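Local coordinates for protein RNA-dependent RNA polymerase (PDB 6QW0) that probably cleaves capped host RNAs with its manganese-binding N-terminal cap-snatching endonuclease domain, supplying primers for transcription by the Toscana virus L protein, at residues L21-S26 / G134-A139; P34-K39 / F200-E205; G99-R104 / L155-I160; L141-K146 / L165-V170. All blocks are in the same frame, centred on the assembly; numbering follows the deposited sequence.

Interaction 1 (L21-S26 / G134-A139); sequences LRRYES and GDANSA. With SO4 (sulfate ion), chain E; SO4 (sulfate ion), chain F.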
loop_
_atom_site.group_PDB
_atom_site.type_symbol
_atom_site.label_atom_id
_atom_site.label_comp_id
_atom_site.label_asym_id
_atom_site.label_seq_id
_atom_site.Cartn_x
_atom_site.Cartn_y
_atom_site.Cartn_z
ATOM N N LEU A 21 -11.609 3.844 9.129
ATOM C CA LEU A 21 -10.673 2.742 9.319
ATOM C C LEU A 21 -11.346 1.590 10.046
ATOM O O LEU A 21 -12.112 1.792 10.993
ATOM C CB LEU A 21 -9.449 3.203 10.107
ATOM C CG LEU A 21 -8.529 4.229 9.432
ATOM C CD1 LEU A 21 -7.594 4.814 10.466
ATOM C CD2 LEU A 21 -7.743 3.643 8.234
ATOM N N ARG A 22 -11.058 0.377 9.585
ATOM C CA ARG A 22 -11.559 -0.855 10.173
ATOM C C ARG A 22 -10.387 -1.732 10.591
ATOM O O ARG A 22 -9.318 -1.719 9.966
ATOM C CB ARG A 22 -12.442 -1.620 9.178
ATOM C CG ARG A 22 -13.688 -0.825 8.729
ATOM C CD ARG A 22 -14.381 -1.475 7.535
ATOM N NE ARG A 22 -14.520 -2.914 7.728
ATOM C CZ ARG A 22 -15.043 -3.751 6.836
ATOM N NH1 ARG A 22 -15.496 -3.297 5.674
ATOM N NH2 ARG A 22 -15.107 -5.048 7.110
ATOM N N ARG A 23 -10.612 -2.535 11.628
ATOM C CA ARG A 23 -9.620 -3.511 12.061
ATOM C C ARG A 23 -9.966 -4.881 11.499
ATOM O O ARG A 23 -11.117 -5.326 11.579
ATOM C CB ARG A 23 -9.528 -3.574 13.585
ATOM C CG ARG A 23 -9.227 -2.236 14.233
ATOM C CD ARG A 23 -8.547 -2.403 15.581
ATOM N NE ARG A 23 -8.051 -1.123 16.077
ATOM C CZ ARG A 23 -7.288 -0.988 17.154
ATOM N NH1 ARG A 23 -6.931 -2.062 17.857
ATOM N NH2 ARG A 23 -6.887 0.217 17.525
ATOM N N TYR A 24 -8.964 -5.542 10.929
ATOM C CA TYR A 24 -9.096 -6.866 10.347
ATOM C C TYR A 24 -8.099 -7.790 11.023
ATOM O O TYR A 24 -6.956 -7.400 11.257
ATOM C CB TYR A 24 -8.789 -6.862 8.854
ATOM C CG TYR A 24 -9.711 -6.048 7.982
ATOM C CD1 TYR A 24 -10.842 -6.615 7.434
ATOM C CD2 TYR A 24 -9.413 -4.732 7.666
ATOM C CE1 TYR A 24 -11.674 -5.902 6.599
ATOM C CE2 TYR A 24 -10.254 -3.997 6.834
ATOM C CZ TYR A 24 -11.375 -4.603 6.305
ATOM O OH TYR A 24 -12.225 -3.924 5.463
ATOM N N GLU A 25 -8.527 -9.005 11.343
ATOM C CA GLU A 25 -7.616 -9.995 11.902
ATOM C C GLU A 25 -7.255 -11.012 10.833
ATOM O O GLU A 25 -8.112 -11.434 10.052
ATOM C CB GLU A 25 -8.245 -10.699 13.109
ATOM C CG GLU A 25 -8.344 -9.823 14.359
ATOM C CD GLU A 25 -9.453 -8.783 14.269
ATOM O OE1 GLU A 25 -9.199 -7.605 14.603
ATOM O OE2 GLU A 25 -10.580 -9.143 13.862
ATOM N N SER A 26 -5.983 -11.412 10.803
ATOM C CA SER A 26 -5.584 -12.475 9.893
ATOM C C SER A 26 -6.136 -13.819 10.370
ATOM O O SER A 26 -6.504 -14.000 11.536
ATOM C CB SER A 26 -4.060 -12.546 9.754
ATOM O OG SER A 26 -3.408 -12.599 11.009
ATOM N N GLY A 134 4.685 -3.478 15.813
ATOM C CA GLY A 134 3.900 -3.544 17.035
ATOM C C GLY A 134 2.590 -4.285 16.863
ATOM O O GLY A 134 2.448 -5.157 15.999
ATOM N N ASP A 135 1.614 -3.947 17.710
ATOM C CA ASP A 135 0.348 -4.661 17.729
ATOM C C ASP A 135 -0.721 -3.873 16.968
ATOM O O ASP A 135 -0.428 -2.907 16.261
ATOM C CB ASP A 135 -0.070 -4.963 19.174
ATOM C CG ASP A 135 -0.270 -3.708 20.017
ATOM O OD1 ASP A 135 -0.277 -2.578 19.474
ATOM O OD2 ASP A 135 -0.423 -3.860 21.250
ATOM N N ALA A 136 -1.976 -4.302 17.099
ATOM C CA ALA A 136 -3.049 -3.689 16.318
ATOM C C ALA A 136 -3.231 -2.220 16.678
ATOM O O ALA A 136 -3.505 -1.390 15.803
ATOM C CB ALA A 136 -4.352 -4.464 16.510
ATOM N N ASN A 137 -3.087 -1.872 17.963
ATOM C CA ASN A 137 -3.126 -0.461 18.336
ATOM C C ASN A 137 -2.000 0.311 17.660
ATOM O O ASN A 137 -2.184 1.460 17.242
ATOM C CB ASN A 137 -3.048 -0.305 19.859
ATOM C CG ASN A 137 -4.358 -0.653 20.552
ATOM O OD1 ASN A 137 -5.437 -0.514 19.975
ATOM N ND2 ASN A 137 -4.266 -1.115 21.799
ATOM N N SER A 138 -0.823 -0.306 17.533
ATOM C CA SER A 138 0.261 0.354 16.817
ATOM C C SER A 138 -0.098 0.554 15.348
ATOM O O SER A 138 0.243 1.586 14.753
ATOM C CB SER A 138 1.551 -0.457 16.948
ATOM O OG SER A 138 2.645 0.262 16.403
ATOM N N ALA A 139 -0.781 -0.429 14.748
ATOM C CA ALA A 139 -1.198 -0.304 13.353
ATOM C C ALA A 139 -2.213 0.814 13.179
ATOM O O ALA A 139 -2.176 1.537 12.177
ATOM C CB ALA A 139 -1.782 -1.622 12.850
HETATM S S SO4 E . -3.358 -16.061 12.360
HETATM O O1 SO4 E . -3.925 -17.367 12.062
HETATM O O2 SO4 E . -1.974 -16.207 12.803
HETATM O O3 SO4 E . -4.151 -15.420 13.410
HETATM O O4 SO4 E . -3.400 -15.259 11.147
HETATM S S SO4 F . -2.828 -7.921 18.705
HETATM O O1 SO4 F . -1.683 -8.223 17.847
HETATM O O2 SO4 F . -4.010 -8.608 18.193
HETATM O O3 SO4 F . -3.065 -6.483 18.712
HETATM O O4 SO4 F . -2.535 -8.372 20.064
#

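Interaction 2 (P34-K39 / F200-E205); sequences PAYVIK and FEELRE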
loop_
_atom_site.group_PDB
_atom_site.type_symbol
_atom_site.label_atom_id
_atom_site.label_comp_id
_atom_site.label_asym_id
_atom_site.label_seq_id
_atom_site.Cartn_x
_atom_site.Cartn_y
_atom_site.Cartn_z
ATOM N N PRO A 34 7.027 -20.331 2.400
ATOM C CA PRO A 34 8.083 -20.813 1.499
ATOM C C PRO A 34 9.476 -20.554 2.042
ATOM O O PRO A 34 9.751 -19.525 2.665
ATOM C CB PRO A 34 7.842 -20.024 0.206
ATOM C CG PRO A 34 7.234 -18.734 0.692
ATOM C CD PRO A 34 6.353 -19.129 1.875
ATOM N N ALA A 35 10.362 -21.519 1.794
ATOM C CA ALA A 35 11.780 -21.340 2.055
ATOM C C ALA A 35 12.351 -20.238 1.167
ATOM O O ALA A 35 11.797 -19.904 0.122
ATOM C CB ALA A 35 12.543 -22.638 1.786
ATOM N N TYR A 36 13.477 -19.679 1.600
ATOM C CA TYR A 36 14.189 -18.666 0.834
ATOM C C TYR A 36 15.686 -18.891 0.990
ATOM O O TYR A 36 16.159 -19.343 2.035
ATOM C CB TYR A 36 13.818 -17.217 1.276
ATOM C CG TYR A 36 13.830 -17.008 2.780
ATOM C CD1 TYR A 36 12.697 -17.268 3.544
ATOM C CD2 TYR A 36 14.985 -16.590 3.445
ATOM C CE1 TYR A 36 12.703 -17.110 4.926
ATOM C CE2 TYR A 36 14.996 -16.427 4.830
ATOM C CZ TYR A 36 13.853 -16.693 5.562
ATOM O OH TYR A 36 13.858 -16.545 6.938
ATOM N N VAL A 37 16.430 -18.585 -0.069
ATOM C CA VAL A 37 17.888 -18.655 -0.061
ATOM C C VAL A 37 18.405 -17.275 -0.440
ATOM O O VAL A 37 18.053 -16.754 -1.504
ATOM C CB VAL A 37 18.425 -19.722 -1.028
ATOM C CG1 VAL A 37 19.953 -19.753 -0.986
ATOM C CG2 VAL A 37 17.844 -21.096 -0.699
ATOM N N ILE A 38 19.217 -16.682 0.432
ATOM C CA ILE A 38 19.786 -15.356 0.217
ATOM C C ILE A 38 21.258 -15.513 -0.132
ATOM O O ILE A 38 22.000 -16.201 0.580
ATOM C CB ILE A 38 19.622 -14.459 1.455
ATOM C CG1 ILE A 38 18.145 -14.310 1.812
ATOM C CG2 ILE A 38 20.276 -13.103 1.209
ATOM C CD1 ILE A 38 17.907 -13.620 3.144
ATOM N N LYS A 39 21.683 -14.857 -1.211
ATOM C CA LYS A 39 23.064 -14.896 -1.673
ATOM C C LYS A 39 23.546 -13.480 -1.958
ATOM O O LYS A 39 22.770 -12.617 -2.374
ATOM C CB LYS A 39 23.217 -15.760 -2.935
ATOM C CG LYS A 39 22.776 -17.206 -2.768
ATOM C CD LYS A 39 23.751 -17.978 -1.902
ATOM N N PHE A 200 14.045 -9.933 6.098
ATOM C CA PHE A 200 14.741 -8.720 6.506
ATOM C C PHE A 200 15.696 -8.978 7.667
ATOM O O PHE A 200 16.787 -8.400 7.721
ATOM C CB PHE A 200 13.725 -7.646 6.886
ATOM C CG PHE A 200 14.349 -6.345 7.275
ATOM C CD1 PHE A 200 14.894 -5.512 6.313
ATOM C CD2 PHE A 200 14.415 -5.964 8.606
ATOM C CE1 PHE A 200 15.482 -4.310 6.667
ATOM C CE2 PHE A 200 15.003 -4.765 8.968
ATOM C CZ PHE A 200 15.534 -3.939 7.997
ATOM N N GLU A 201 15.296 -9.822 8.621
ATOM C CA GLU A 201 16.160 -10.072 9.770
ATOM C C GLU A 201 17.453 -10.754 9.348
ATOM O O GLU A 201 18.504 -10.535 9.961
ATOM C CB GLU A 201 15.429 -10.911 10.816
ATOM C CG GLU A 201 16.159 -10.995 12.149
ATOM C CD GLU A 201 15.687 -12.155 13.008
ATOM O OE1 GLU A 201 14.470 -12.441 13.009
ATOM O OE2 GLU A 201 16.534 -12.781 13.682
ATOM N N GLU A 202 17.405 -11.564 8.294
ATOM C CA GLU A 202 18.616 -12.198 7.788
ATOM C C GLU A 202 19.369 -11.292 6.819
ATOM O O GLU A 202 20.599 -11.381 6.726
ATOM C CB GLU A 202 18.267 -13.550 7.145
ATOM C CG GLU A 202 17.763 -14.575 8.185
ATOM C CD GLU A 202 17.405 -15.938 7.618
ATOM O OE1 GLU A 202 18.104 -16.429 6.703
ATOM O OE2 GLU A 202 16.411 -16.533 8.107
ATOM N N LEU A 203 18.664 -10.390 6.129
ATOM C CA LEU A 203 19.333 -9.433 5.251
ATOM C C LEU A 203 20.131 -8.409 6.048
ATOM O O LEU A 203 21.226 -8.010 5.633
ATOM C CB LEU A 203 18.311 -8.719 4.372
ATOM C CG LEU A 203 17.743 -9.460 3.169
ATOM C CD1 LEU A 203 16.778 -8.548 2.431
ATOM C CD2 LEU A 203 18.864 -9.918 2.252
ATOM N N ARG A 204 19.596 -7.967 7.190
ATOM C CA ARG A 204 20.277 -6.982 8.023
ATOM C C ARG A 204 21.600 -7.493 8.575
ATOM O O ARG A 204 22.328 -6.721 9.208
ATOM C CB ARG A 204 19.364 -6.549 9.176
ATOM N N GLU A 205 21.925 -8.764 8.359
ATOM C CA GLU A 205 23.207 -9.311 8.772
ATOM C C GLU A 205 24.136 -9.423 7.569
ATOM O O GLU A 205 24.797 -10.440 7.377
ATOM C CB GLU A 205 23.017 -10.677 9.434
ATOM C CG GLU A 205 21.941 -10.696 10.514
ATOM C CD GLU A 205 22.457 -10.228 11.860
ATOM O OE1 GLU A 205 23.672 -10.377 12.114
ATOM O OE2 GLU A 205 21.651 -9.715 12.667
HETATM O O HOH W 1 18.124 -17.838 4.071
#

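Interaction 3 (G99-R104 / L155-I160); sequences GVLENR and LDRSAI. Unlike the reference sequence in segment 155-160: Asp156 (reference Asn).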
loop_
_atom_site.group_PDB
_atom_site.type_symbol
_atom_site.label_atom_id
_atom_site.label_comp_id
_atom_site.label_asym_id
_atom_site.label_seq_id
_atom_site.Cartn_x
_atom_site.Cartn_y
_atom_site.Cartn_z
ATOM N N GLY A 99 -0.824 19.179 -11.288
ATOM C CA GLY A 99 -0.142 20.449 -11.473
ATOM C C GLY A 99 -0.023 21.212 -10.167
ATOM O O GLY A 99 -0.587 20.793 -9.153
ATOM N N VAL A 100 0.693 22.336 -10.167
ATOM C CA VAL A 100 0.874 23.103 -8.940
ATOM C C VAL A 100 -0.421 23.829 -8.594
ATOM O O VAL A 100 -1.265 24.088 -9.457
ATOM C CB VAL A 100 2.043 24.094 -9.077
ATOM C CG1 VAL A 100 3.322 23.364 -9.502
ATOM C CG2 VAL A 100 1.693 25.165 -10.080
ATOM N N LEU A 101 -0.574 24.162 -7.313
ATOM C CA LEU A 101 -1.673 24.987 -6.824
ATOM C C LEU A 101 -1.210 26.421 -6.608
ATOM O O LEU A 101 -0.071 26.670 -6.208
ATOM C CB LEU A 101 -2.227 24.443 -5.502
ATOM C CG LEU A 101 -2.872 23.065 -5.506
ATOM C CD1 LEU A 101 -3.683 22.876 -4.235
ATOM C CD2 LEU A 101 -3.756 22.913 -6.716
ATOM N N GLU A 102 -2.122 27.365 -6.847
ATOM C CA GLU A 102 -1.862 28.790 -6.632
ATOM C C GLU A 102 -0.628 29.262 -7.400
ATOM O O GLU A 102 0.115 30.129 -6.933
ATOM C CB GLU A 102 -1.727 29.110 -5.140
ATOM N N ASN A 103 -0.396 28.671 -8.573
ATOM C CA ASN A 103 0.650 29.112 -9.500
ATOM C C ASN A 103 2.035 29.161 -8.850
ATOM O O ASN A 103 2.895 29.946 -9.256
ATOM C CB ASN A 103 0.294 30.473 -10.106
ATOM N N ARG A 104 2.268 28.328 -7.837
ATOM C CA ARG A 104 3.559 28.295 -7.153
ATOM C C ARG A 104 3.758 26.920 -6.537
ATOM O O ARG A 104 2.925 26.468 -5.743
ATOM C CB ARG A 104 3.646 29.379 -6.075
ATOM N N LEU A 155 -6.840 17.323 0.668
ATOM C CA LEU A 155 -7.934 18.286 0.790
ATOM C C LEU A 155 -7.789 19.407 -0.238
ATOM O O LEU A 155 -8.733 19.723 -0.975
ATOM C CB LEU A 155 -7.985 18.873 2.205
ATOM C CG LEU A 155 -9.139 19.855 2.445
ATOM C CD1 LEU A 155 -10.475 19.152 2.222
ATOM C CD2 LEU A 155 -9.069 20.415 3.855
ATOM N N ASP A 156 -6.607 20.018 -0.306
ATOM C CA ASP A 156 -6.422 21.131 -1.233
ATOM C C ASP A 156 -6.664 20.712 -2.679
ATOM O O ASP A 156 -7.290 21.451 -3.454
ATOM C CB ASP A 156 -5.012 21.700 -1.082
ATOM C CG ASP A 156 -4.805 22.424 0.229
ATOM O OD1 ASP A 156 -5.783 22.623 0.986
ATOM O OD2 ASP A 156 -3.648 22.805 0.514
ATOM N N ARG A 157 -6.174 19.531 -3.064
ATOM C CA ARG A 157 -6.322 19.079 -4.441
ATOM C C ARG A 157 -7.721 18.547 -4.731
ATOM O O ARG A 157 -8.096 18.433 -5.899
ATOM C CB ARG A 157 -5.234 18.043 -4.755
ATOM C CG ARG A 157 -3.892 18.768 -5.022
ATOM C CD ARG A 157 -2.626 17.973 -4.688
ATOM N NE ARG A 157 -1.477 18.888 -4.775
ATOM C CZ ARG A 157 -1.120 19.713 -3.795
ATOM N NH1 ARG A 157 -1.805 19.730 -2.648
ATOM N NH2 ARG A 157 -0.090 20.537 -3.962
ATOM N N SER A 158 -8.515 18.245 -3.703
ATOM C CA SER A 158 -9.888 17.826 -3.950
ATOM C C SER A 158 -10.722 18.937 -4.570
ATOM O O SER A 158 -11.809 18.654 -5.087
ATOM C CB SER A 158 -10.535 17.318 -2.643
ATOM O OG SER A 158 -10.919 18.360 -1.754
ATOM N N ALA A 159 -10.228 20.175 -4.552
ATOM C CA ALA A 159 -10.914 21.260 -5.233
ATOM C C ALA A 159 -10.827 21.125 -6.743
ATOM O O ALA A 159 -11.620 21.751 -7.459
ATOM C CB ALA A 159 -10.311 22.593 -4.813
ATOM N N ILE A 160 -9.873 20.333 -7.230
ATOM C CA ILE A 160 -9.646 20.122 -8.657
ATOM C C ILE A 160 -10.410 18.895 -9.127
ATOM O O ILE A 160 -11.211 18.973 -10.064
ATOM C CB ILE A 160 -8.147 19.989 -8.947
ATOM C CG1 ILE A 160 -7.420 21.260 -8.512
ATOM C CG2 ILE A 160 -7.905 19.690 -10.436
ATOM C CD1 ILE A 160 -5.949 21.168 -8.700
HETATM O O HOH W 2 0.052 19.150 -7.096
#

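Interaction 4 (L141-K146 / L165-V170); sequences LAARNK and LYIIAV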
loop_
_atom_site.group_PDB
_atom_site.type_symbol
_atom_site.label_atom_id
_atom_site.label_comp_id
_atom_site.label_asym_id
_atom_site.label_seq_id
_atom_site.Cartn_x
_atom_site.Cartn_y
_atom_site.Cartn_z
ATOM N N LEU A 141 -2.392 3.539 15.010
ATOM C CA LEU A 141 -1.634 4.784 15.080
ATOM C C LEU A 141 -0.875 5.037 13.784
ATOM O O LEU A 141 -0.808 6.173 13.303
ATOM C CB LEU A 141 -0.672 4.757 16.270
ATOM C CG LEU A 141 0.256 5.960 16.453
ATOM C CD1 LEU A 141 -0.532 7.257 16.603
ATOM C CD2 LEU A 141 1.152 5.738 17.665
ATOM N N ALA A 142 -0.302 3.989 13.202
ATOM C CA ALA A 142 0.432 4.156 11.952
ATOM C C ALA A 142 -0.491 4.623 10.833
ATOM O O ALA A 142 -0.120 5.497 10.042
ATOM C CB ALA A 142 1.122 2.844 11.579
ATOM N N ALA A 143 -1.692 4.041 10.748
ATOM C CA ALA A 143 -2.672 4.485 9.755
ATOM C C ALA A 143 -3.039 5.949 9.955
ATOM O O ALA A 143 -3.119 6.719 8.992
ATOM C CB ALA A 143 -3.925 3.609 9.817
ATOM N N ARG A 144 -3.269 6.358 11.200
ATOM C CA ARG A 144 -3.634 7.749 11.437
ATOM C C ARG A 144 -2.475 8.692 11.155
ATOM O O ARG A 144 -2.695 9.823 10.706
ATOM C CB ARG A 144 -4.162 7.906 12.861
ATOM C CG ARG A 144 -5.398 7.066 13.035
ATOM C CD ARG A 144 -6.119 7.273 14.325
ATOM N NE ARG A 144 -7.073 6.190 14.524
ATOM C CZ ARG A 144 -8.297 6.154 14.008
ATOM N NH1 ARG A 144 -8.743 7.152 13.250
ATOM N NH2 ARG A 144 -9.078 5.114 14.254
ATOM N N ASN A 145 -1.238 8.247 11.382
ATOM C CA ASN A 145 -0.097 9.080 11.026
ATOM C C ASN A 145 -0.028 9.304 9.518
ATOM O O ASN A 145 0.302 10.404 9.067
ATOM C CB ASN A 145 1.198 8.457 11.553
ATOM C CG ASN A 145 1.332 8.596 13.065
ATOM O OD1 ASN A 145 0.706 9.465 13.673
ATOM N ND2 ASN A 145 2.147 7.742 13.674
ATOM N N LYS A 146 -0.355 8.282 8.720
ATOM C CA LYS A 146 -0.328 8.481 7.269
ATOM C C LYS A 146 -1.476 9.375 6.807
ATOM O O LYS A 146 -1.298 10.158 5.864
ATOM C CB LYS A 146 -0.368 7.143 6.533
ATOM C CG LYS A 146 0.876 6.303 6.706
ATOM C CD LYS A 146 2.128 7.054 6.316
ATOM C CE LYS A 146 3.344 6.122 6.320
ATOM N NZ LYS A 146 4.599 6.872 5.980
ATOM N N LEU A 165 -9.234 9.024 0.107
ATOM C CA LEU A 165 -7.937 8.699 0.697
ATOM C C LEU A 165 -8.041 7.362 1.421
ATOM O O LEU A 165 -8.823 7.231 2.368
ATOM C CB LEU A 165 -7.481 9.786 1.672
ATOM C CG LEU A 165 -6.216 9.519 2.493
ATOM C CD1 LEU A 165 -5.000 9.296 1.592
ATOM C CD2 LEU A 165 -5.959 10.684 3.454
ATOM N N TYR A 166 -7.234 6.386 0.997
ATOM C CA TYR A 166 -7.271 5.039 1.559
ATOM C C TYR A 166 -5.919 4.690 2.166
ATOM O O TYR A 166 -4.870 5.055 1.623
ATOM C CB TYR A 166 -7.633 3.992 0.497
ATOM C CG TYR A 166 -9.087 3.991 0.087
ATOM C CD1 TYR A 166 -10.080 3.539 0.966
ATOM C CD2 TYR A 166 -9.471 4.463 -1.175
ATOM C CE1 TYR A 166 -11.414 3.525 0.592
ATOM C CE2 TYR A 166 -10.802 4.464 -1.558
ATOM C CZ TYR A 166 -11.769 4.013 -0.667
ATOM O OH TYR A 166 -13.094 3.999 -1.040
ATOM N N ILE A 167 -5.955 3.943 3.272
ATOM C CA ILE A 167 -4.759 3.536 4.010
ATOM C C ILE A 167 -4.814 2.035 4.222
ATOM O O ILE A 167 -5.887 1.496 4.499
ATOM C CB ILE A 167 -4.668 4.220 5.390
ATOM C CG1 ILE A 167 -4.884 5.734 5.278
ATOM C CG2 ILE A 167 -3.347 3.887 6.068
ATOM C CD1 ILE A 167 -3.775 6.492 4.572
ATOM N N ILE A 168 -3.665 1.366 4.107
ATOM C CA ILE A 168 -3.508 -0.009 4.588
ATOM C C ILE A 168 -2.316 -0.041 5.540
ATOM O O ILE A 168 -1.182 0.218 5.117
ATOM C CB ILE A 168 -3.290 -1.025 3.448
ATOM C CG1 ILE A 168 -4.330 -0.845 2.340
ATOM C CG2 ILE A 168 -3.351 -2.441 3.998
ATOM C CD1 ILE A 168 -4.084 -1.752 1.129
ATOM N N ALA A 169 -2.565 -0.386 6.809
ATOM C CA ALA A 169 -1.513 -0.541 7.818
ATOM C C ALA A 169 -1.460 -1.997 8.273
ATOM O O ALA A 169 -2.443 -2.507 8.817
ATOM C CB ALA A 169 -1.768 0.369 9.023
ATOM N N VAL A 170 -0.315 -2.675 8.054
ATOM C CA VAL A 170 -0.198 -4.096 8.385
ATOM C C VAL A 170 0.550 -4.262 9.702
ATOM O O VAL A 170 1.480 -3.507 10.007
ATOM C CB VAL A 170 0.497 -4.882 7.249
ATOM C CG1 VAL A 170 1.925 -4.410 7.070
ATOM C CG2 VAL A 170 0.443 -6.387 7.524
#

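Interaction 1 (L21-S26 / G134-A139)
Arg23 and Ala136 are the residues whose backbones come nearest, their CA atoms 7.8 Å apart, where strand 22-25 passes the first turn of helix 136-157. The gap suits a long side chain, and Arg23 spans it with a chain extended from CG to NE. Its guanidinium ends on the amide oxygen of Asn137: NH2 lies 2.9 Å and NH1 3.0 Å from Asn137 OD1, so both end nitrogens grip a single acceptor. That oxygen lies in the guanidinium plane, while the amide is turned 70° against it; NH2 arrives in the carbonyl plane and NH1 from above it. Ala136, small enough to let the arginine pass, brings its CB to 3.8 Å from Arg23 NH1. Strand and helix here belong to the PD-(D/E)XK nuclease fold, in which strand 22-25 pairs with strand 174-177 of the central sheet. Asp135 is the N-cap: its OD1 accepts from Ser138 N at 3.0 Å, and a short acid suits this role. The helix start also holds a sulfate ion, with Ala136 N 2.9 Å from sulfate O3 at an N-H...O angle of 164°. A second sulfate accepts from Ser26 OG; both ions probably come from the crystallisation liquor.

Interaction 2 (P34-K39 / F200-E205)
Strand 36-39 runs past the last turn of helix 183-203, and the backbones come nearest at Ile38 and Leu203, whose CA atoms are 7.8 Å apart. Two residues of the strand, Tyr36 and Ile38, point toward the helix, whereas Val37 between them points away. Tyr36 makes the polar half of the contact. Its OH donates to Glu202 OE2 at 2.8 Å, and the carboxylate sits at the ring edge with its plane turned 49° from the ring. The hydroxyl reaches OE2 from above the carboxylate plane, 55° out of it. Glu202 suits the place because its chain, extended beyond CG, carries the acid across to the strand. Its other oxygen is used too: a water donates to Glu202 OE1 at 3.0 Å and to Tyr36 O at 3.2 Å, tying the same acid to the strand backbone. The apolar half is next to it along the strand, where Ile38 and Leu203 cross at an angle. With chi1 at -59°, Ile38 holds CG2 anti to its backbone N; Ile38 CG2 meets Leu203 CD2 at 3.6 Å, while Ile38 CD1, on the other branch, lies 4.0 Å from Glu202 CB. Branched aliphatic chains suit this apolar, partly exposed junction. Strand 36-39 is, within this chain, an outermost strand of a three-stranded antiparallel sheet, paired with strand 46-49, and Tyr36 also packs on Leu195, Asp198 and Ile199 of helix 183-203.

Interaction 3 (G99-R104 / L155-I160)
A water molecule makes the shortest polar link between the two segments: it donates to Gly99 O at 2.7 Å and accepts from Arg157 NE at 2.8 Å. It lies in the plane of the guanidinium, at its edge. Gly99, the first residue to leave helical geometry after helix 94-98, does so with a positive phi of 72°, which glycine adopts readily. The rest of the guanidinium is held as well, NH1 by Ala153 O and NH2 by Ser108 OG and a salt bridge to Asp109, so its rotation is well fixed. A flat cation with several donors suits this buried place, where it joins the end of helix 136-157 to the loop that follows helix 94-98, two outlying parts of the PD-(D/E)XK nuclease domain. Leu101 supplies the apolar part and points toward the helix end. Its CD1 sits over one face of the Arg157 guanidinium, toward the rim, 4.0 Å from Arg157 NH1, and also meets Asp156 CB at 3.6 Å. The other branch turns to Ile160: Leu101 CD2 and Ile160 CD1 are 3.4 Å apart, tighter than usual for two methyls. With chi1 at -64°, Leu101 CG stands anti to its carbonyl carbon, which lets the fork send CD1 to Asp156 and Arg157 and CD2 to Ile160. Leu101 also opens a type I' beta turn that ends at Arg104.

Interaction 4 (L141-K146 / L165-V170)
Ala143 and Ala169 bring helix 141-146 and strand 165-170 to a CA-CA distance of 5.5 Å, inside the beta-alpha-beta unit formed by strand 124-131, helix 136-157 and strand 163-171. This unit belongs to the core of the PD-(D/E)XK nuclease fold: the helix lies on the sheet whose strands 124-131 and 163-171 are parallel neighbours. The axes of the two segments make 148°, nearly antiparallel, and come within 7.9 Å. The tight part is entirely aliphatic. Ala169 points its methyl at the helix and meets Ala143 CB, whose bond is directed to the side, at 4.0 Å; methyl groups of this size let helix and strand come so near. Ile167, two residues back on the same side of the strand, puts its CG2 3.8 Å from both CA and CB of Ala143; a beta-branched residue suits the extended backbone, and its CG2 methyl packs on the alanine. Packing loosens toward Lys146, whose aliphatic base faces the strand while its end leads away. A bend at chi2, -55°, turns the chain aside toward Glu128 and Thr130 of strand 124-131. Glu128 is a ligand of manganese, and the nearest side-chain atom of Lys146 is about 5 Å from a manganese ion and about 4 Å from a sulfate, probably from the crystallisation liquor. A lysine there is consistent with the active-site lysine of related nucleases. On the outward side of the helix Leu141 and Arg144 point away from the strand, and both are exposed. Where the lysine still touches the strand residues, its CB is 4.0 Å from Ile167 CD1.

In the fold
Interaction 4 is the buried contact of the set, purely aliphatic, within the beta-alpha-beta unit near the metal site. Interaction 1 lies on the surface about 10 Å away between centres and touches it: Leu21 reaches Ala143, Arg144 and Ile167, and both contacts join helix 136-157 to the same sheet. The far end of that helix serves interaction 3, partly buried, where an arginine and a water supply polar links beside a leucine. Interaction 2 stands apart, using helix 183-203 and the small antiparallel sheet, with its centre about 44 Å from that of interaction 3. Both surface contacts, 1 and 2, rely on side-chain hydrogen bonds across their segments.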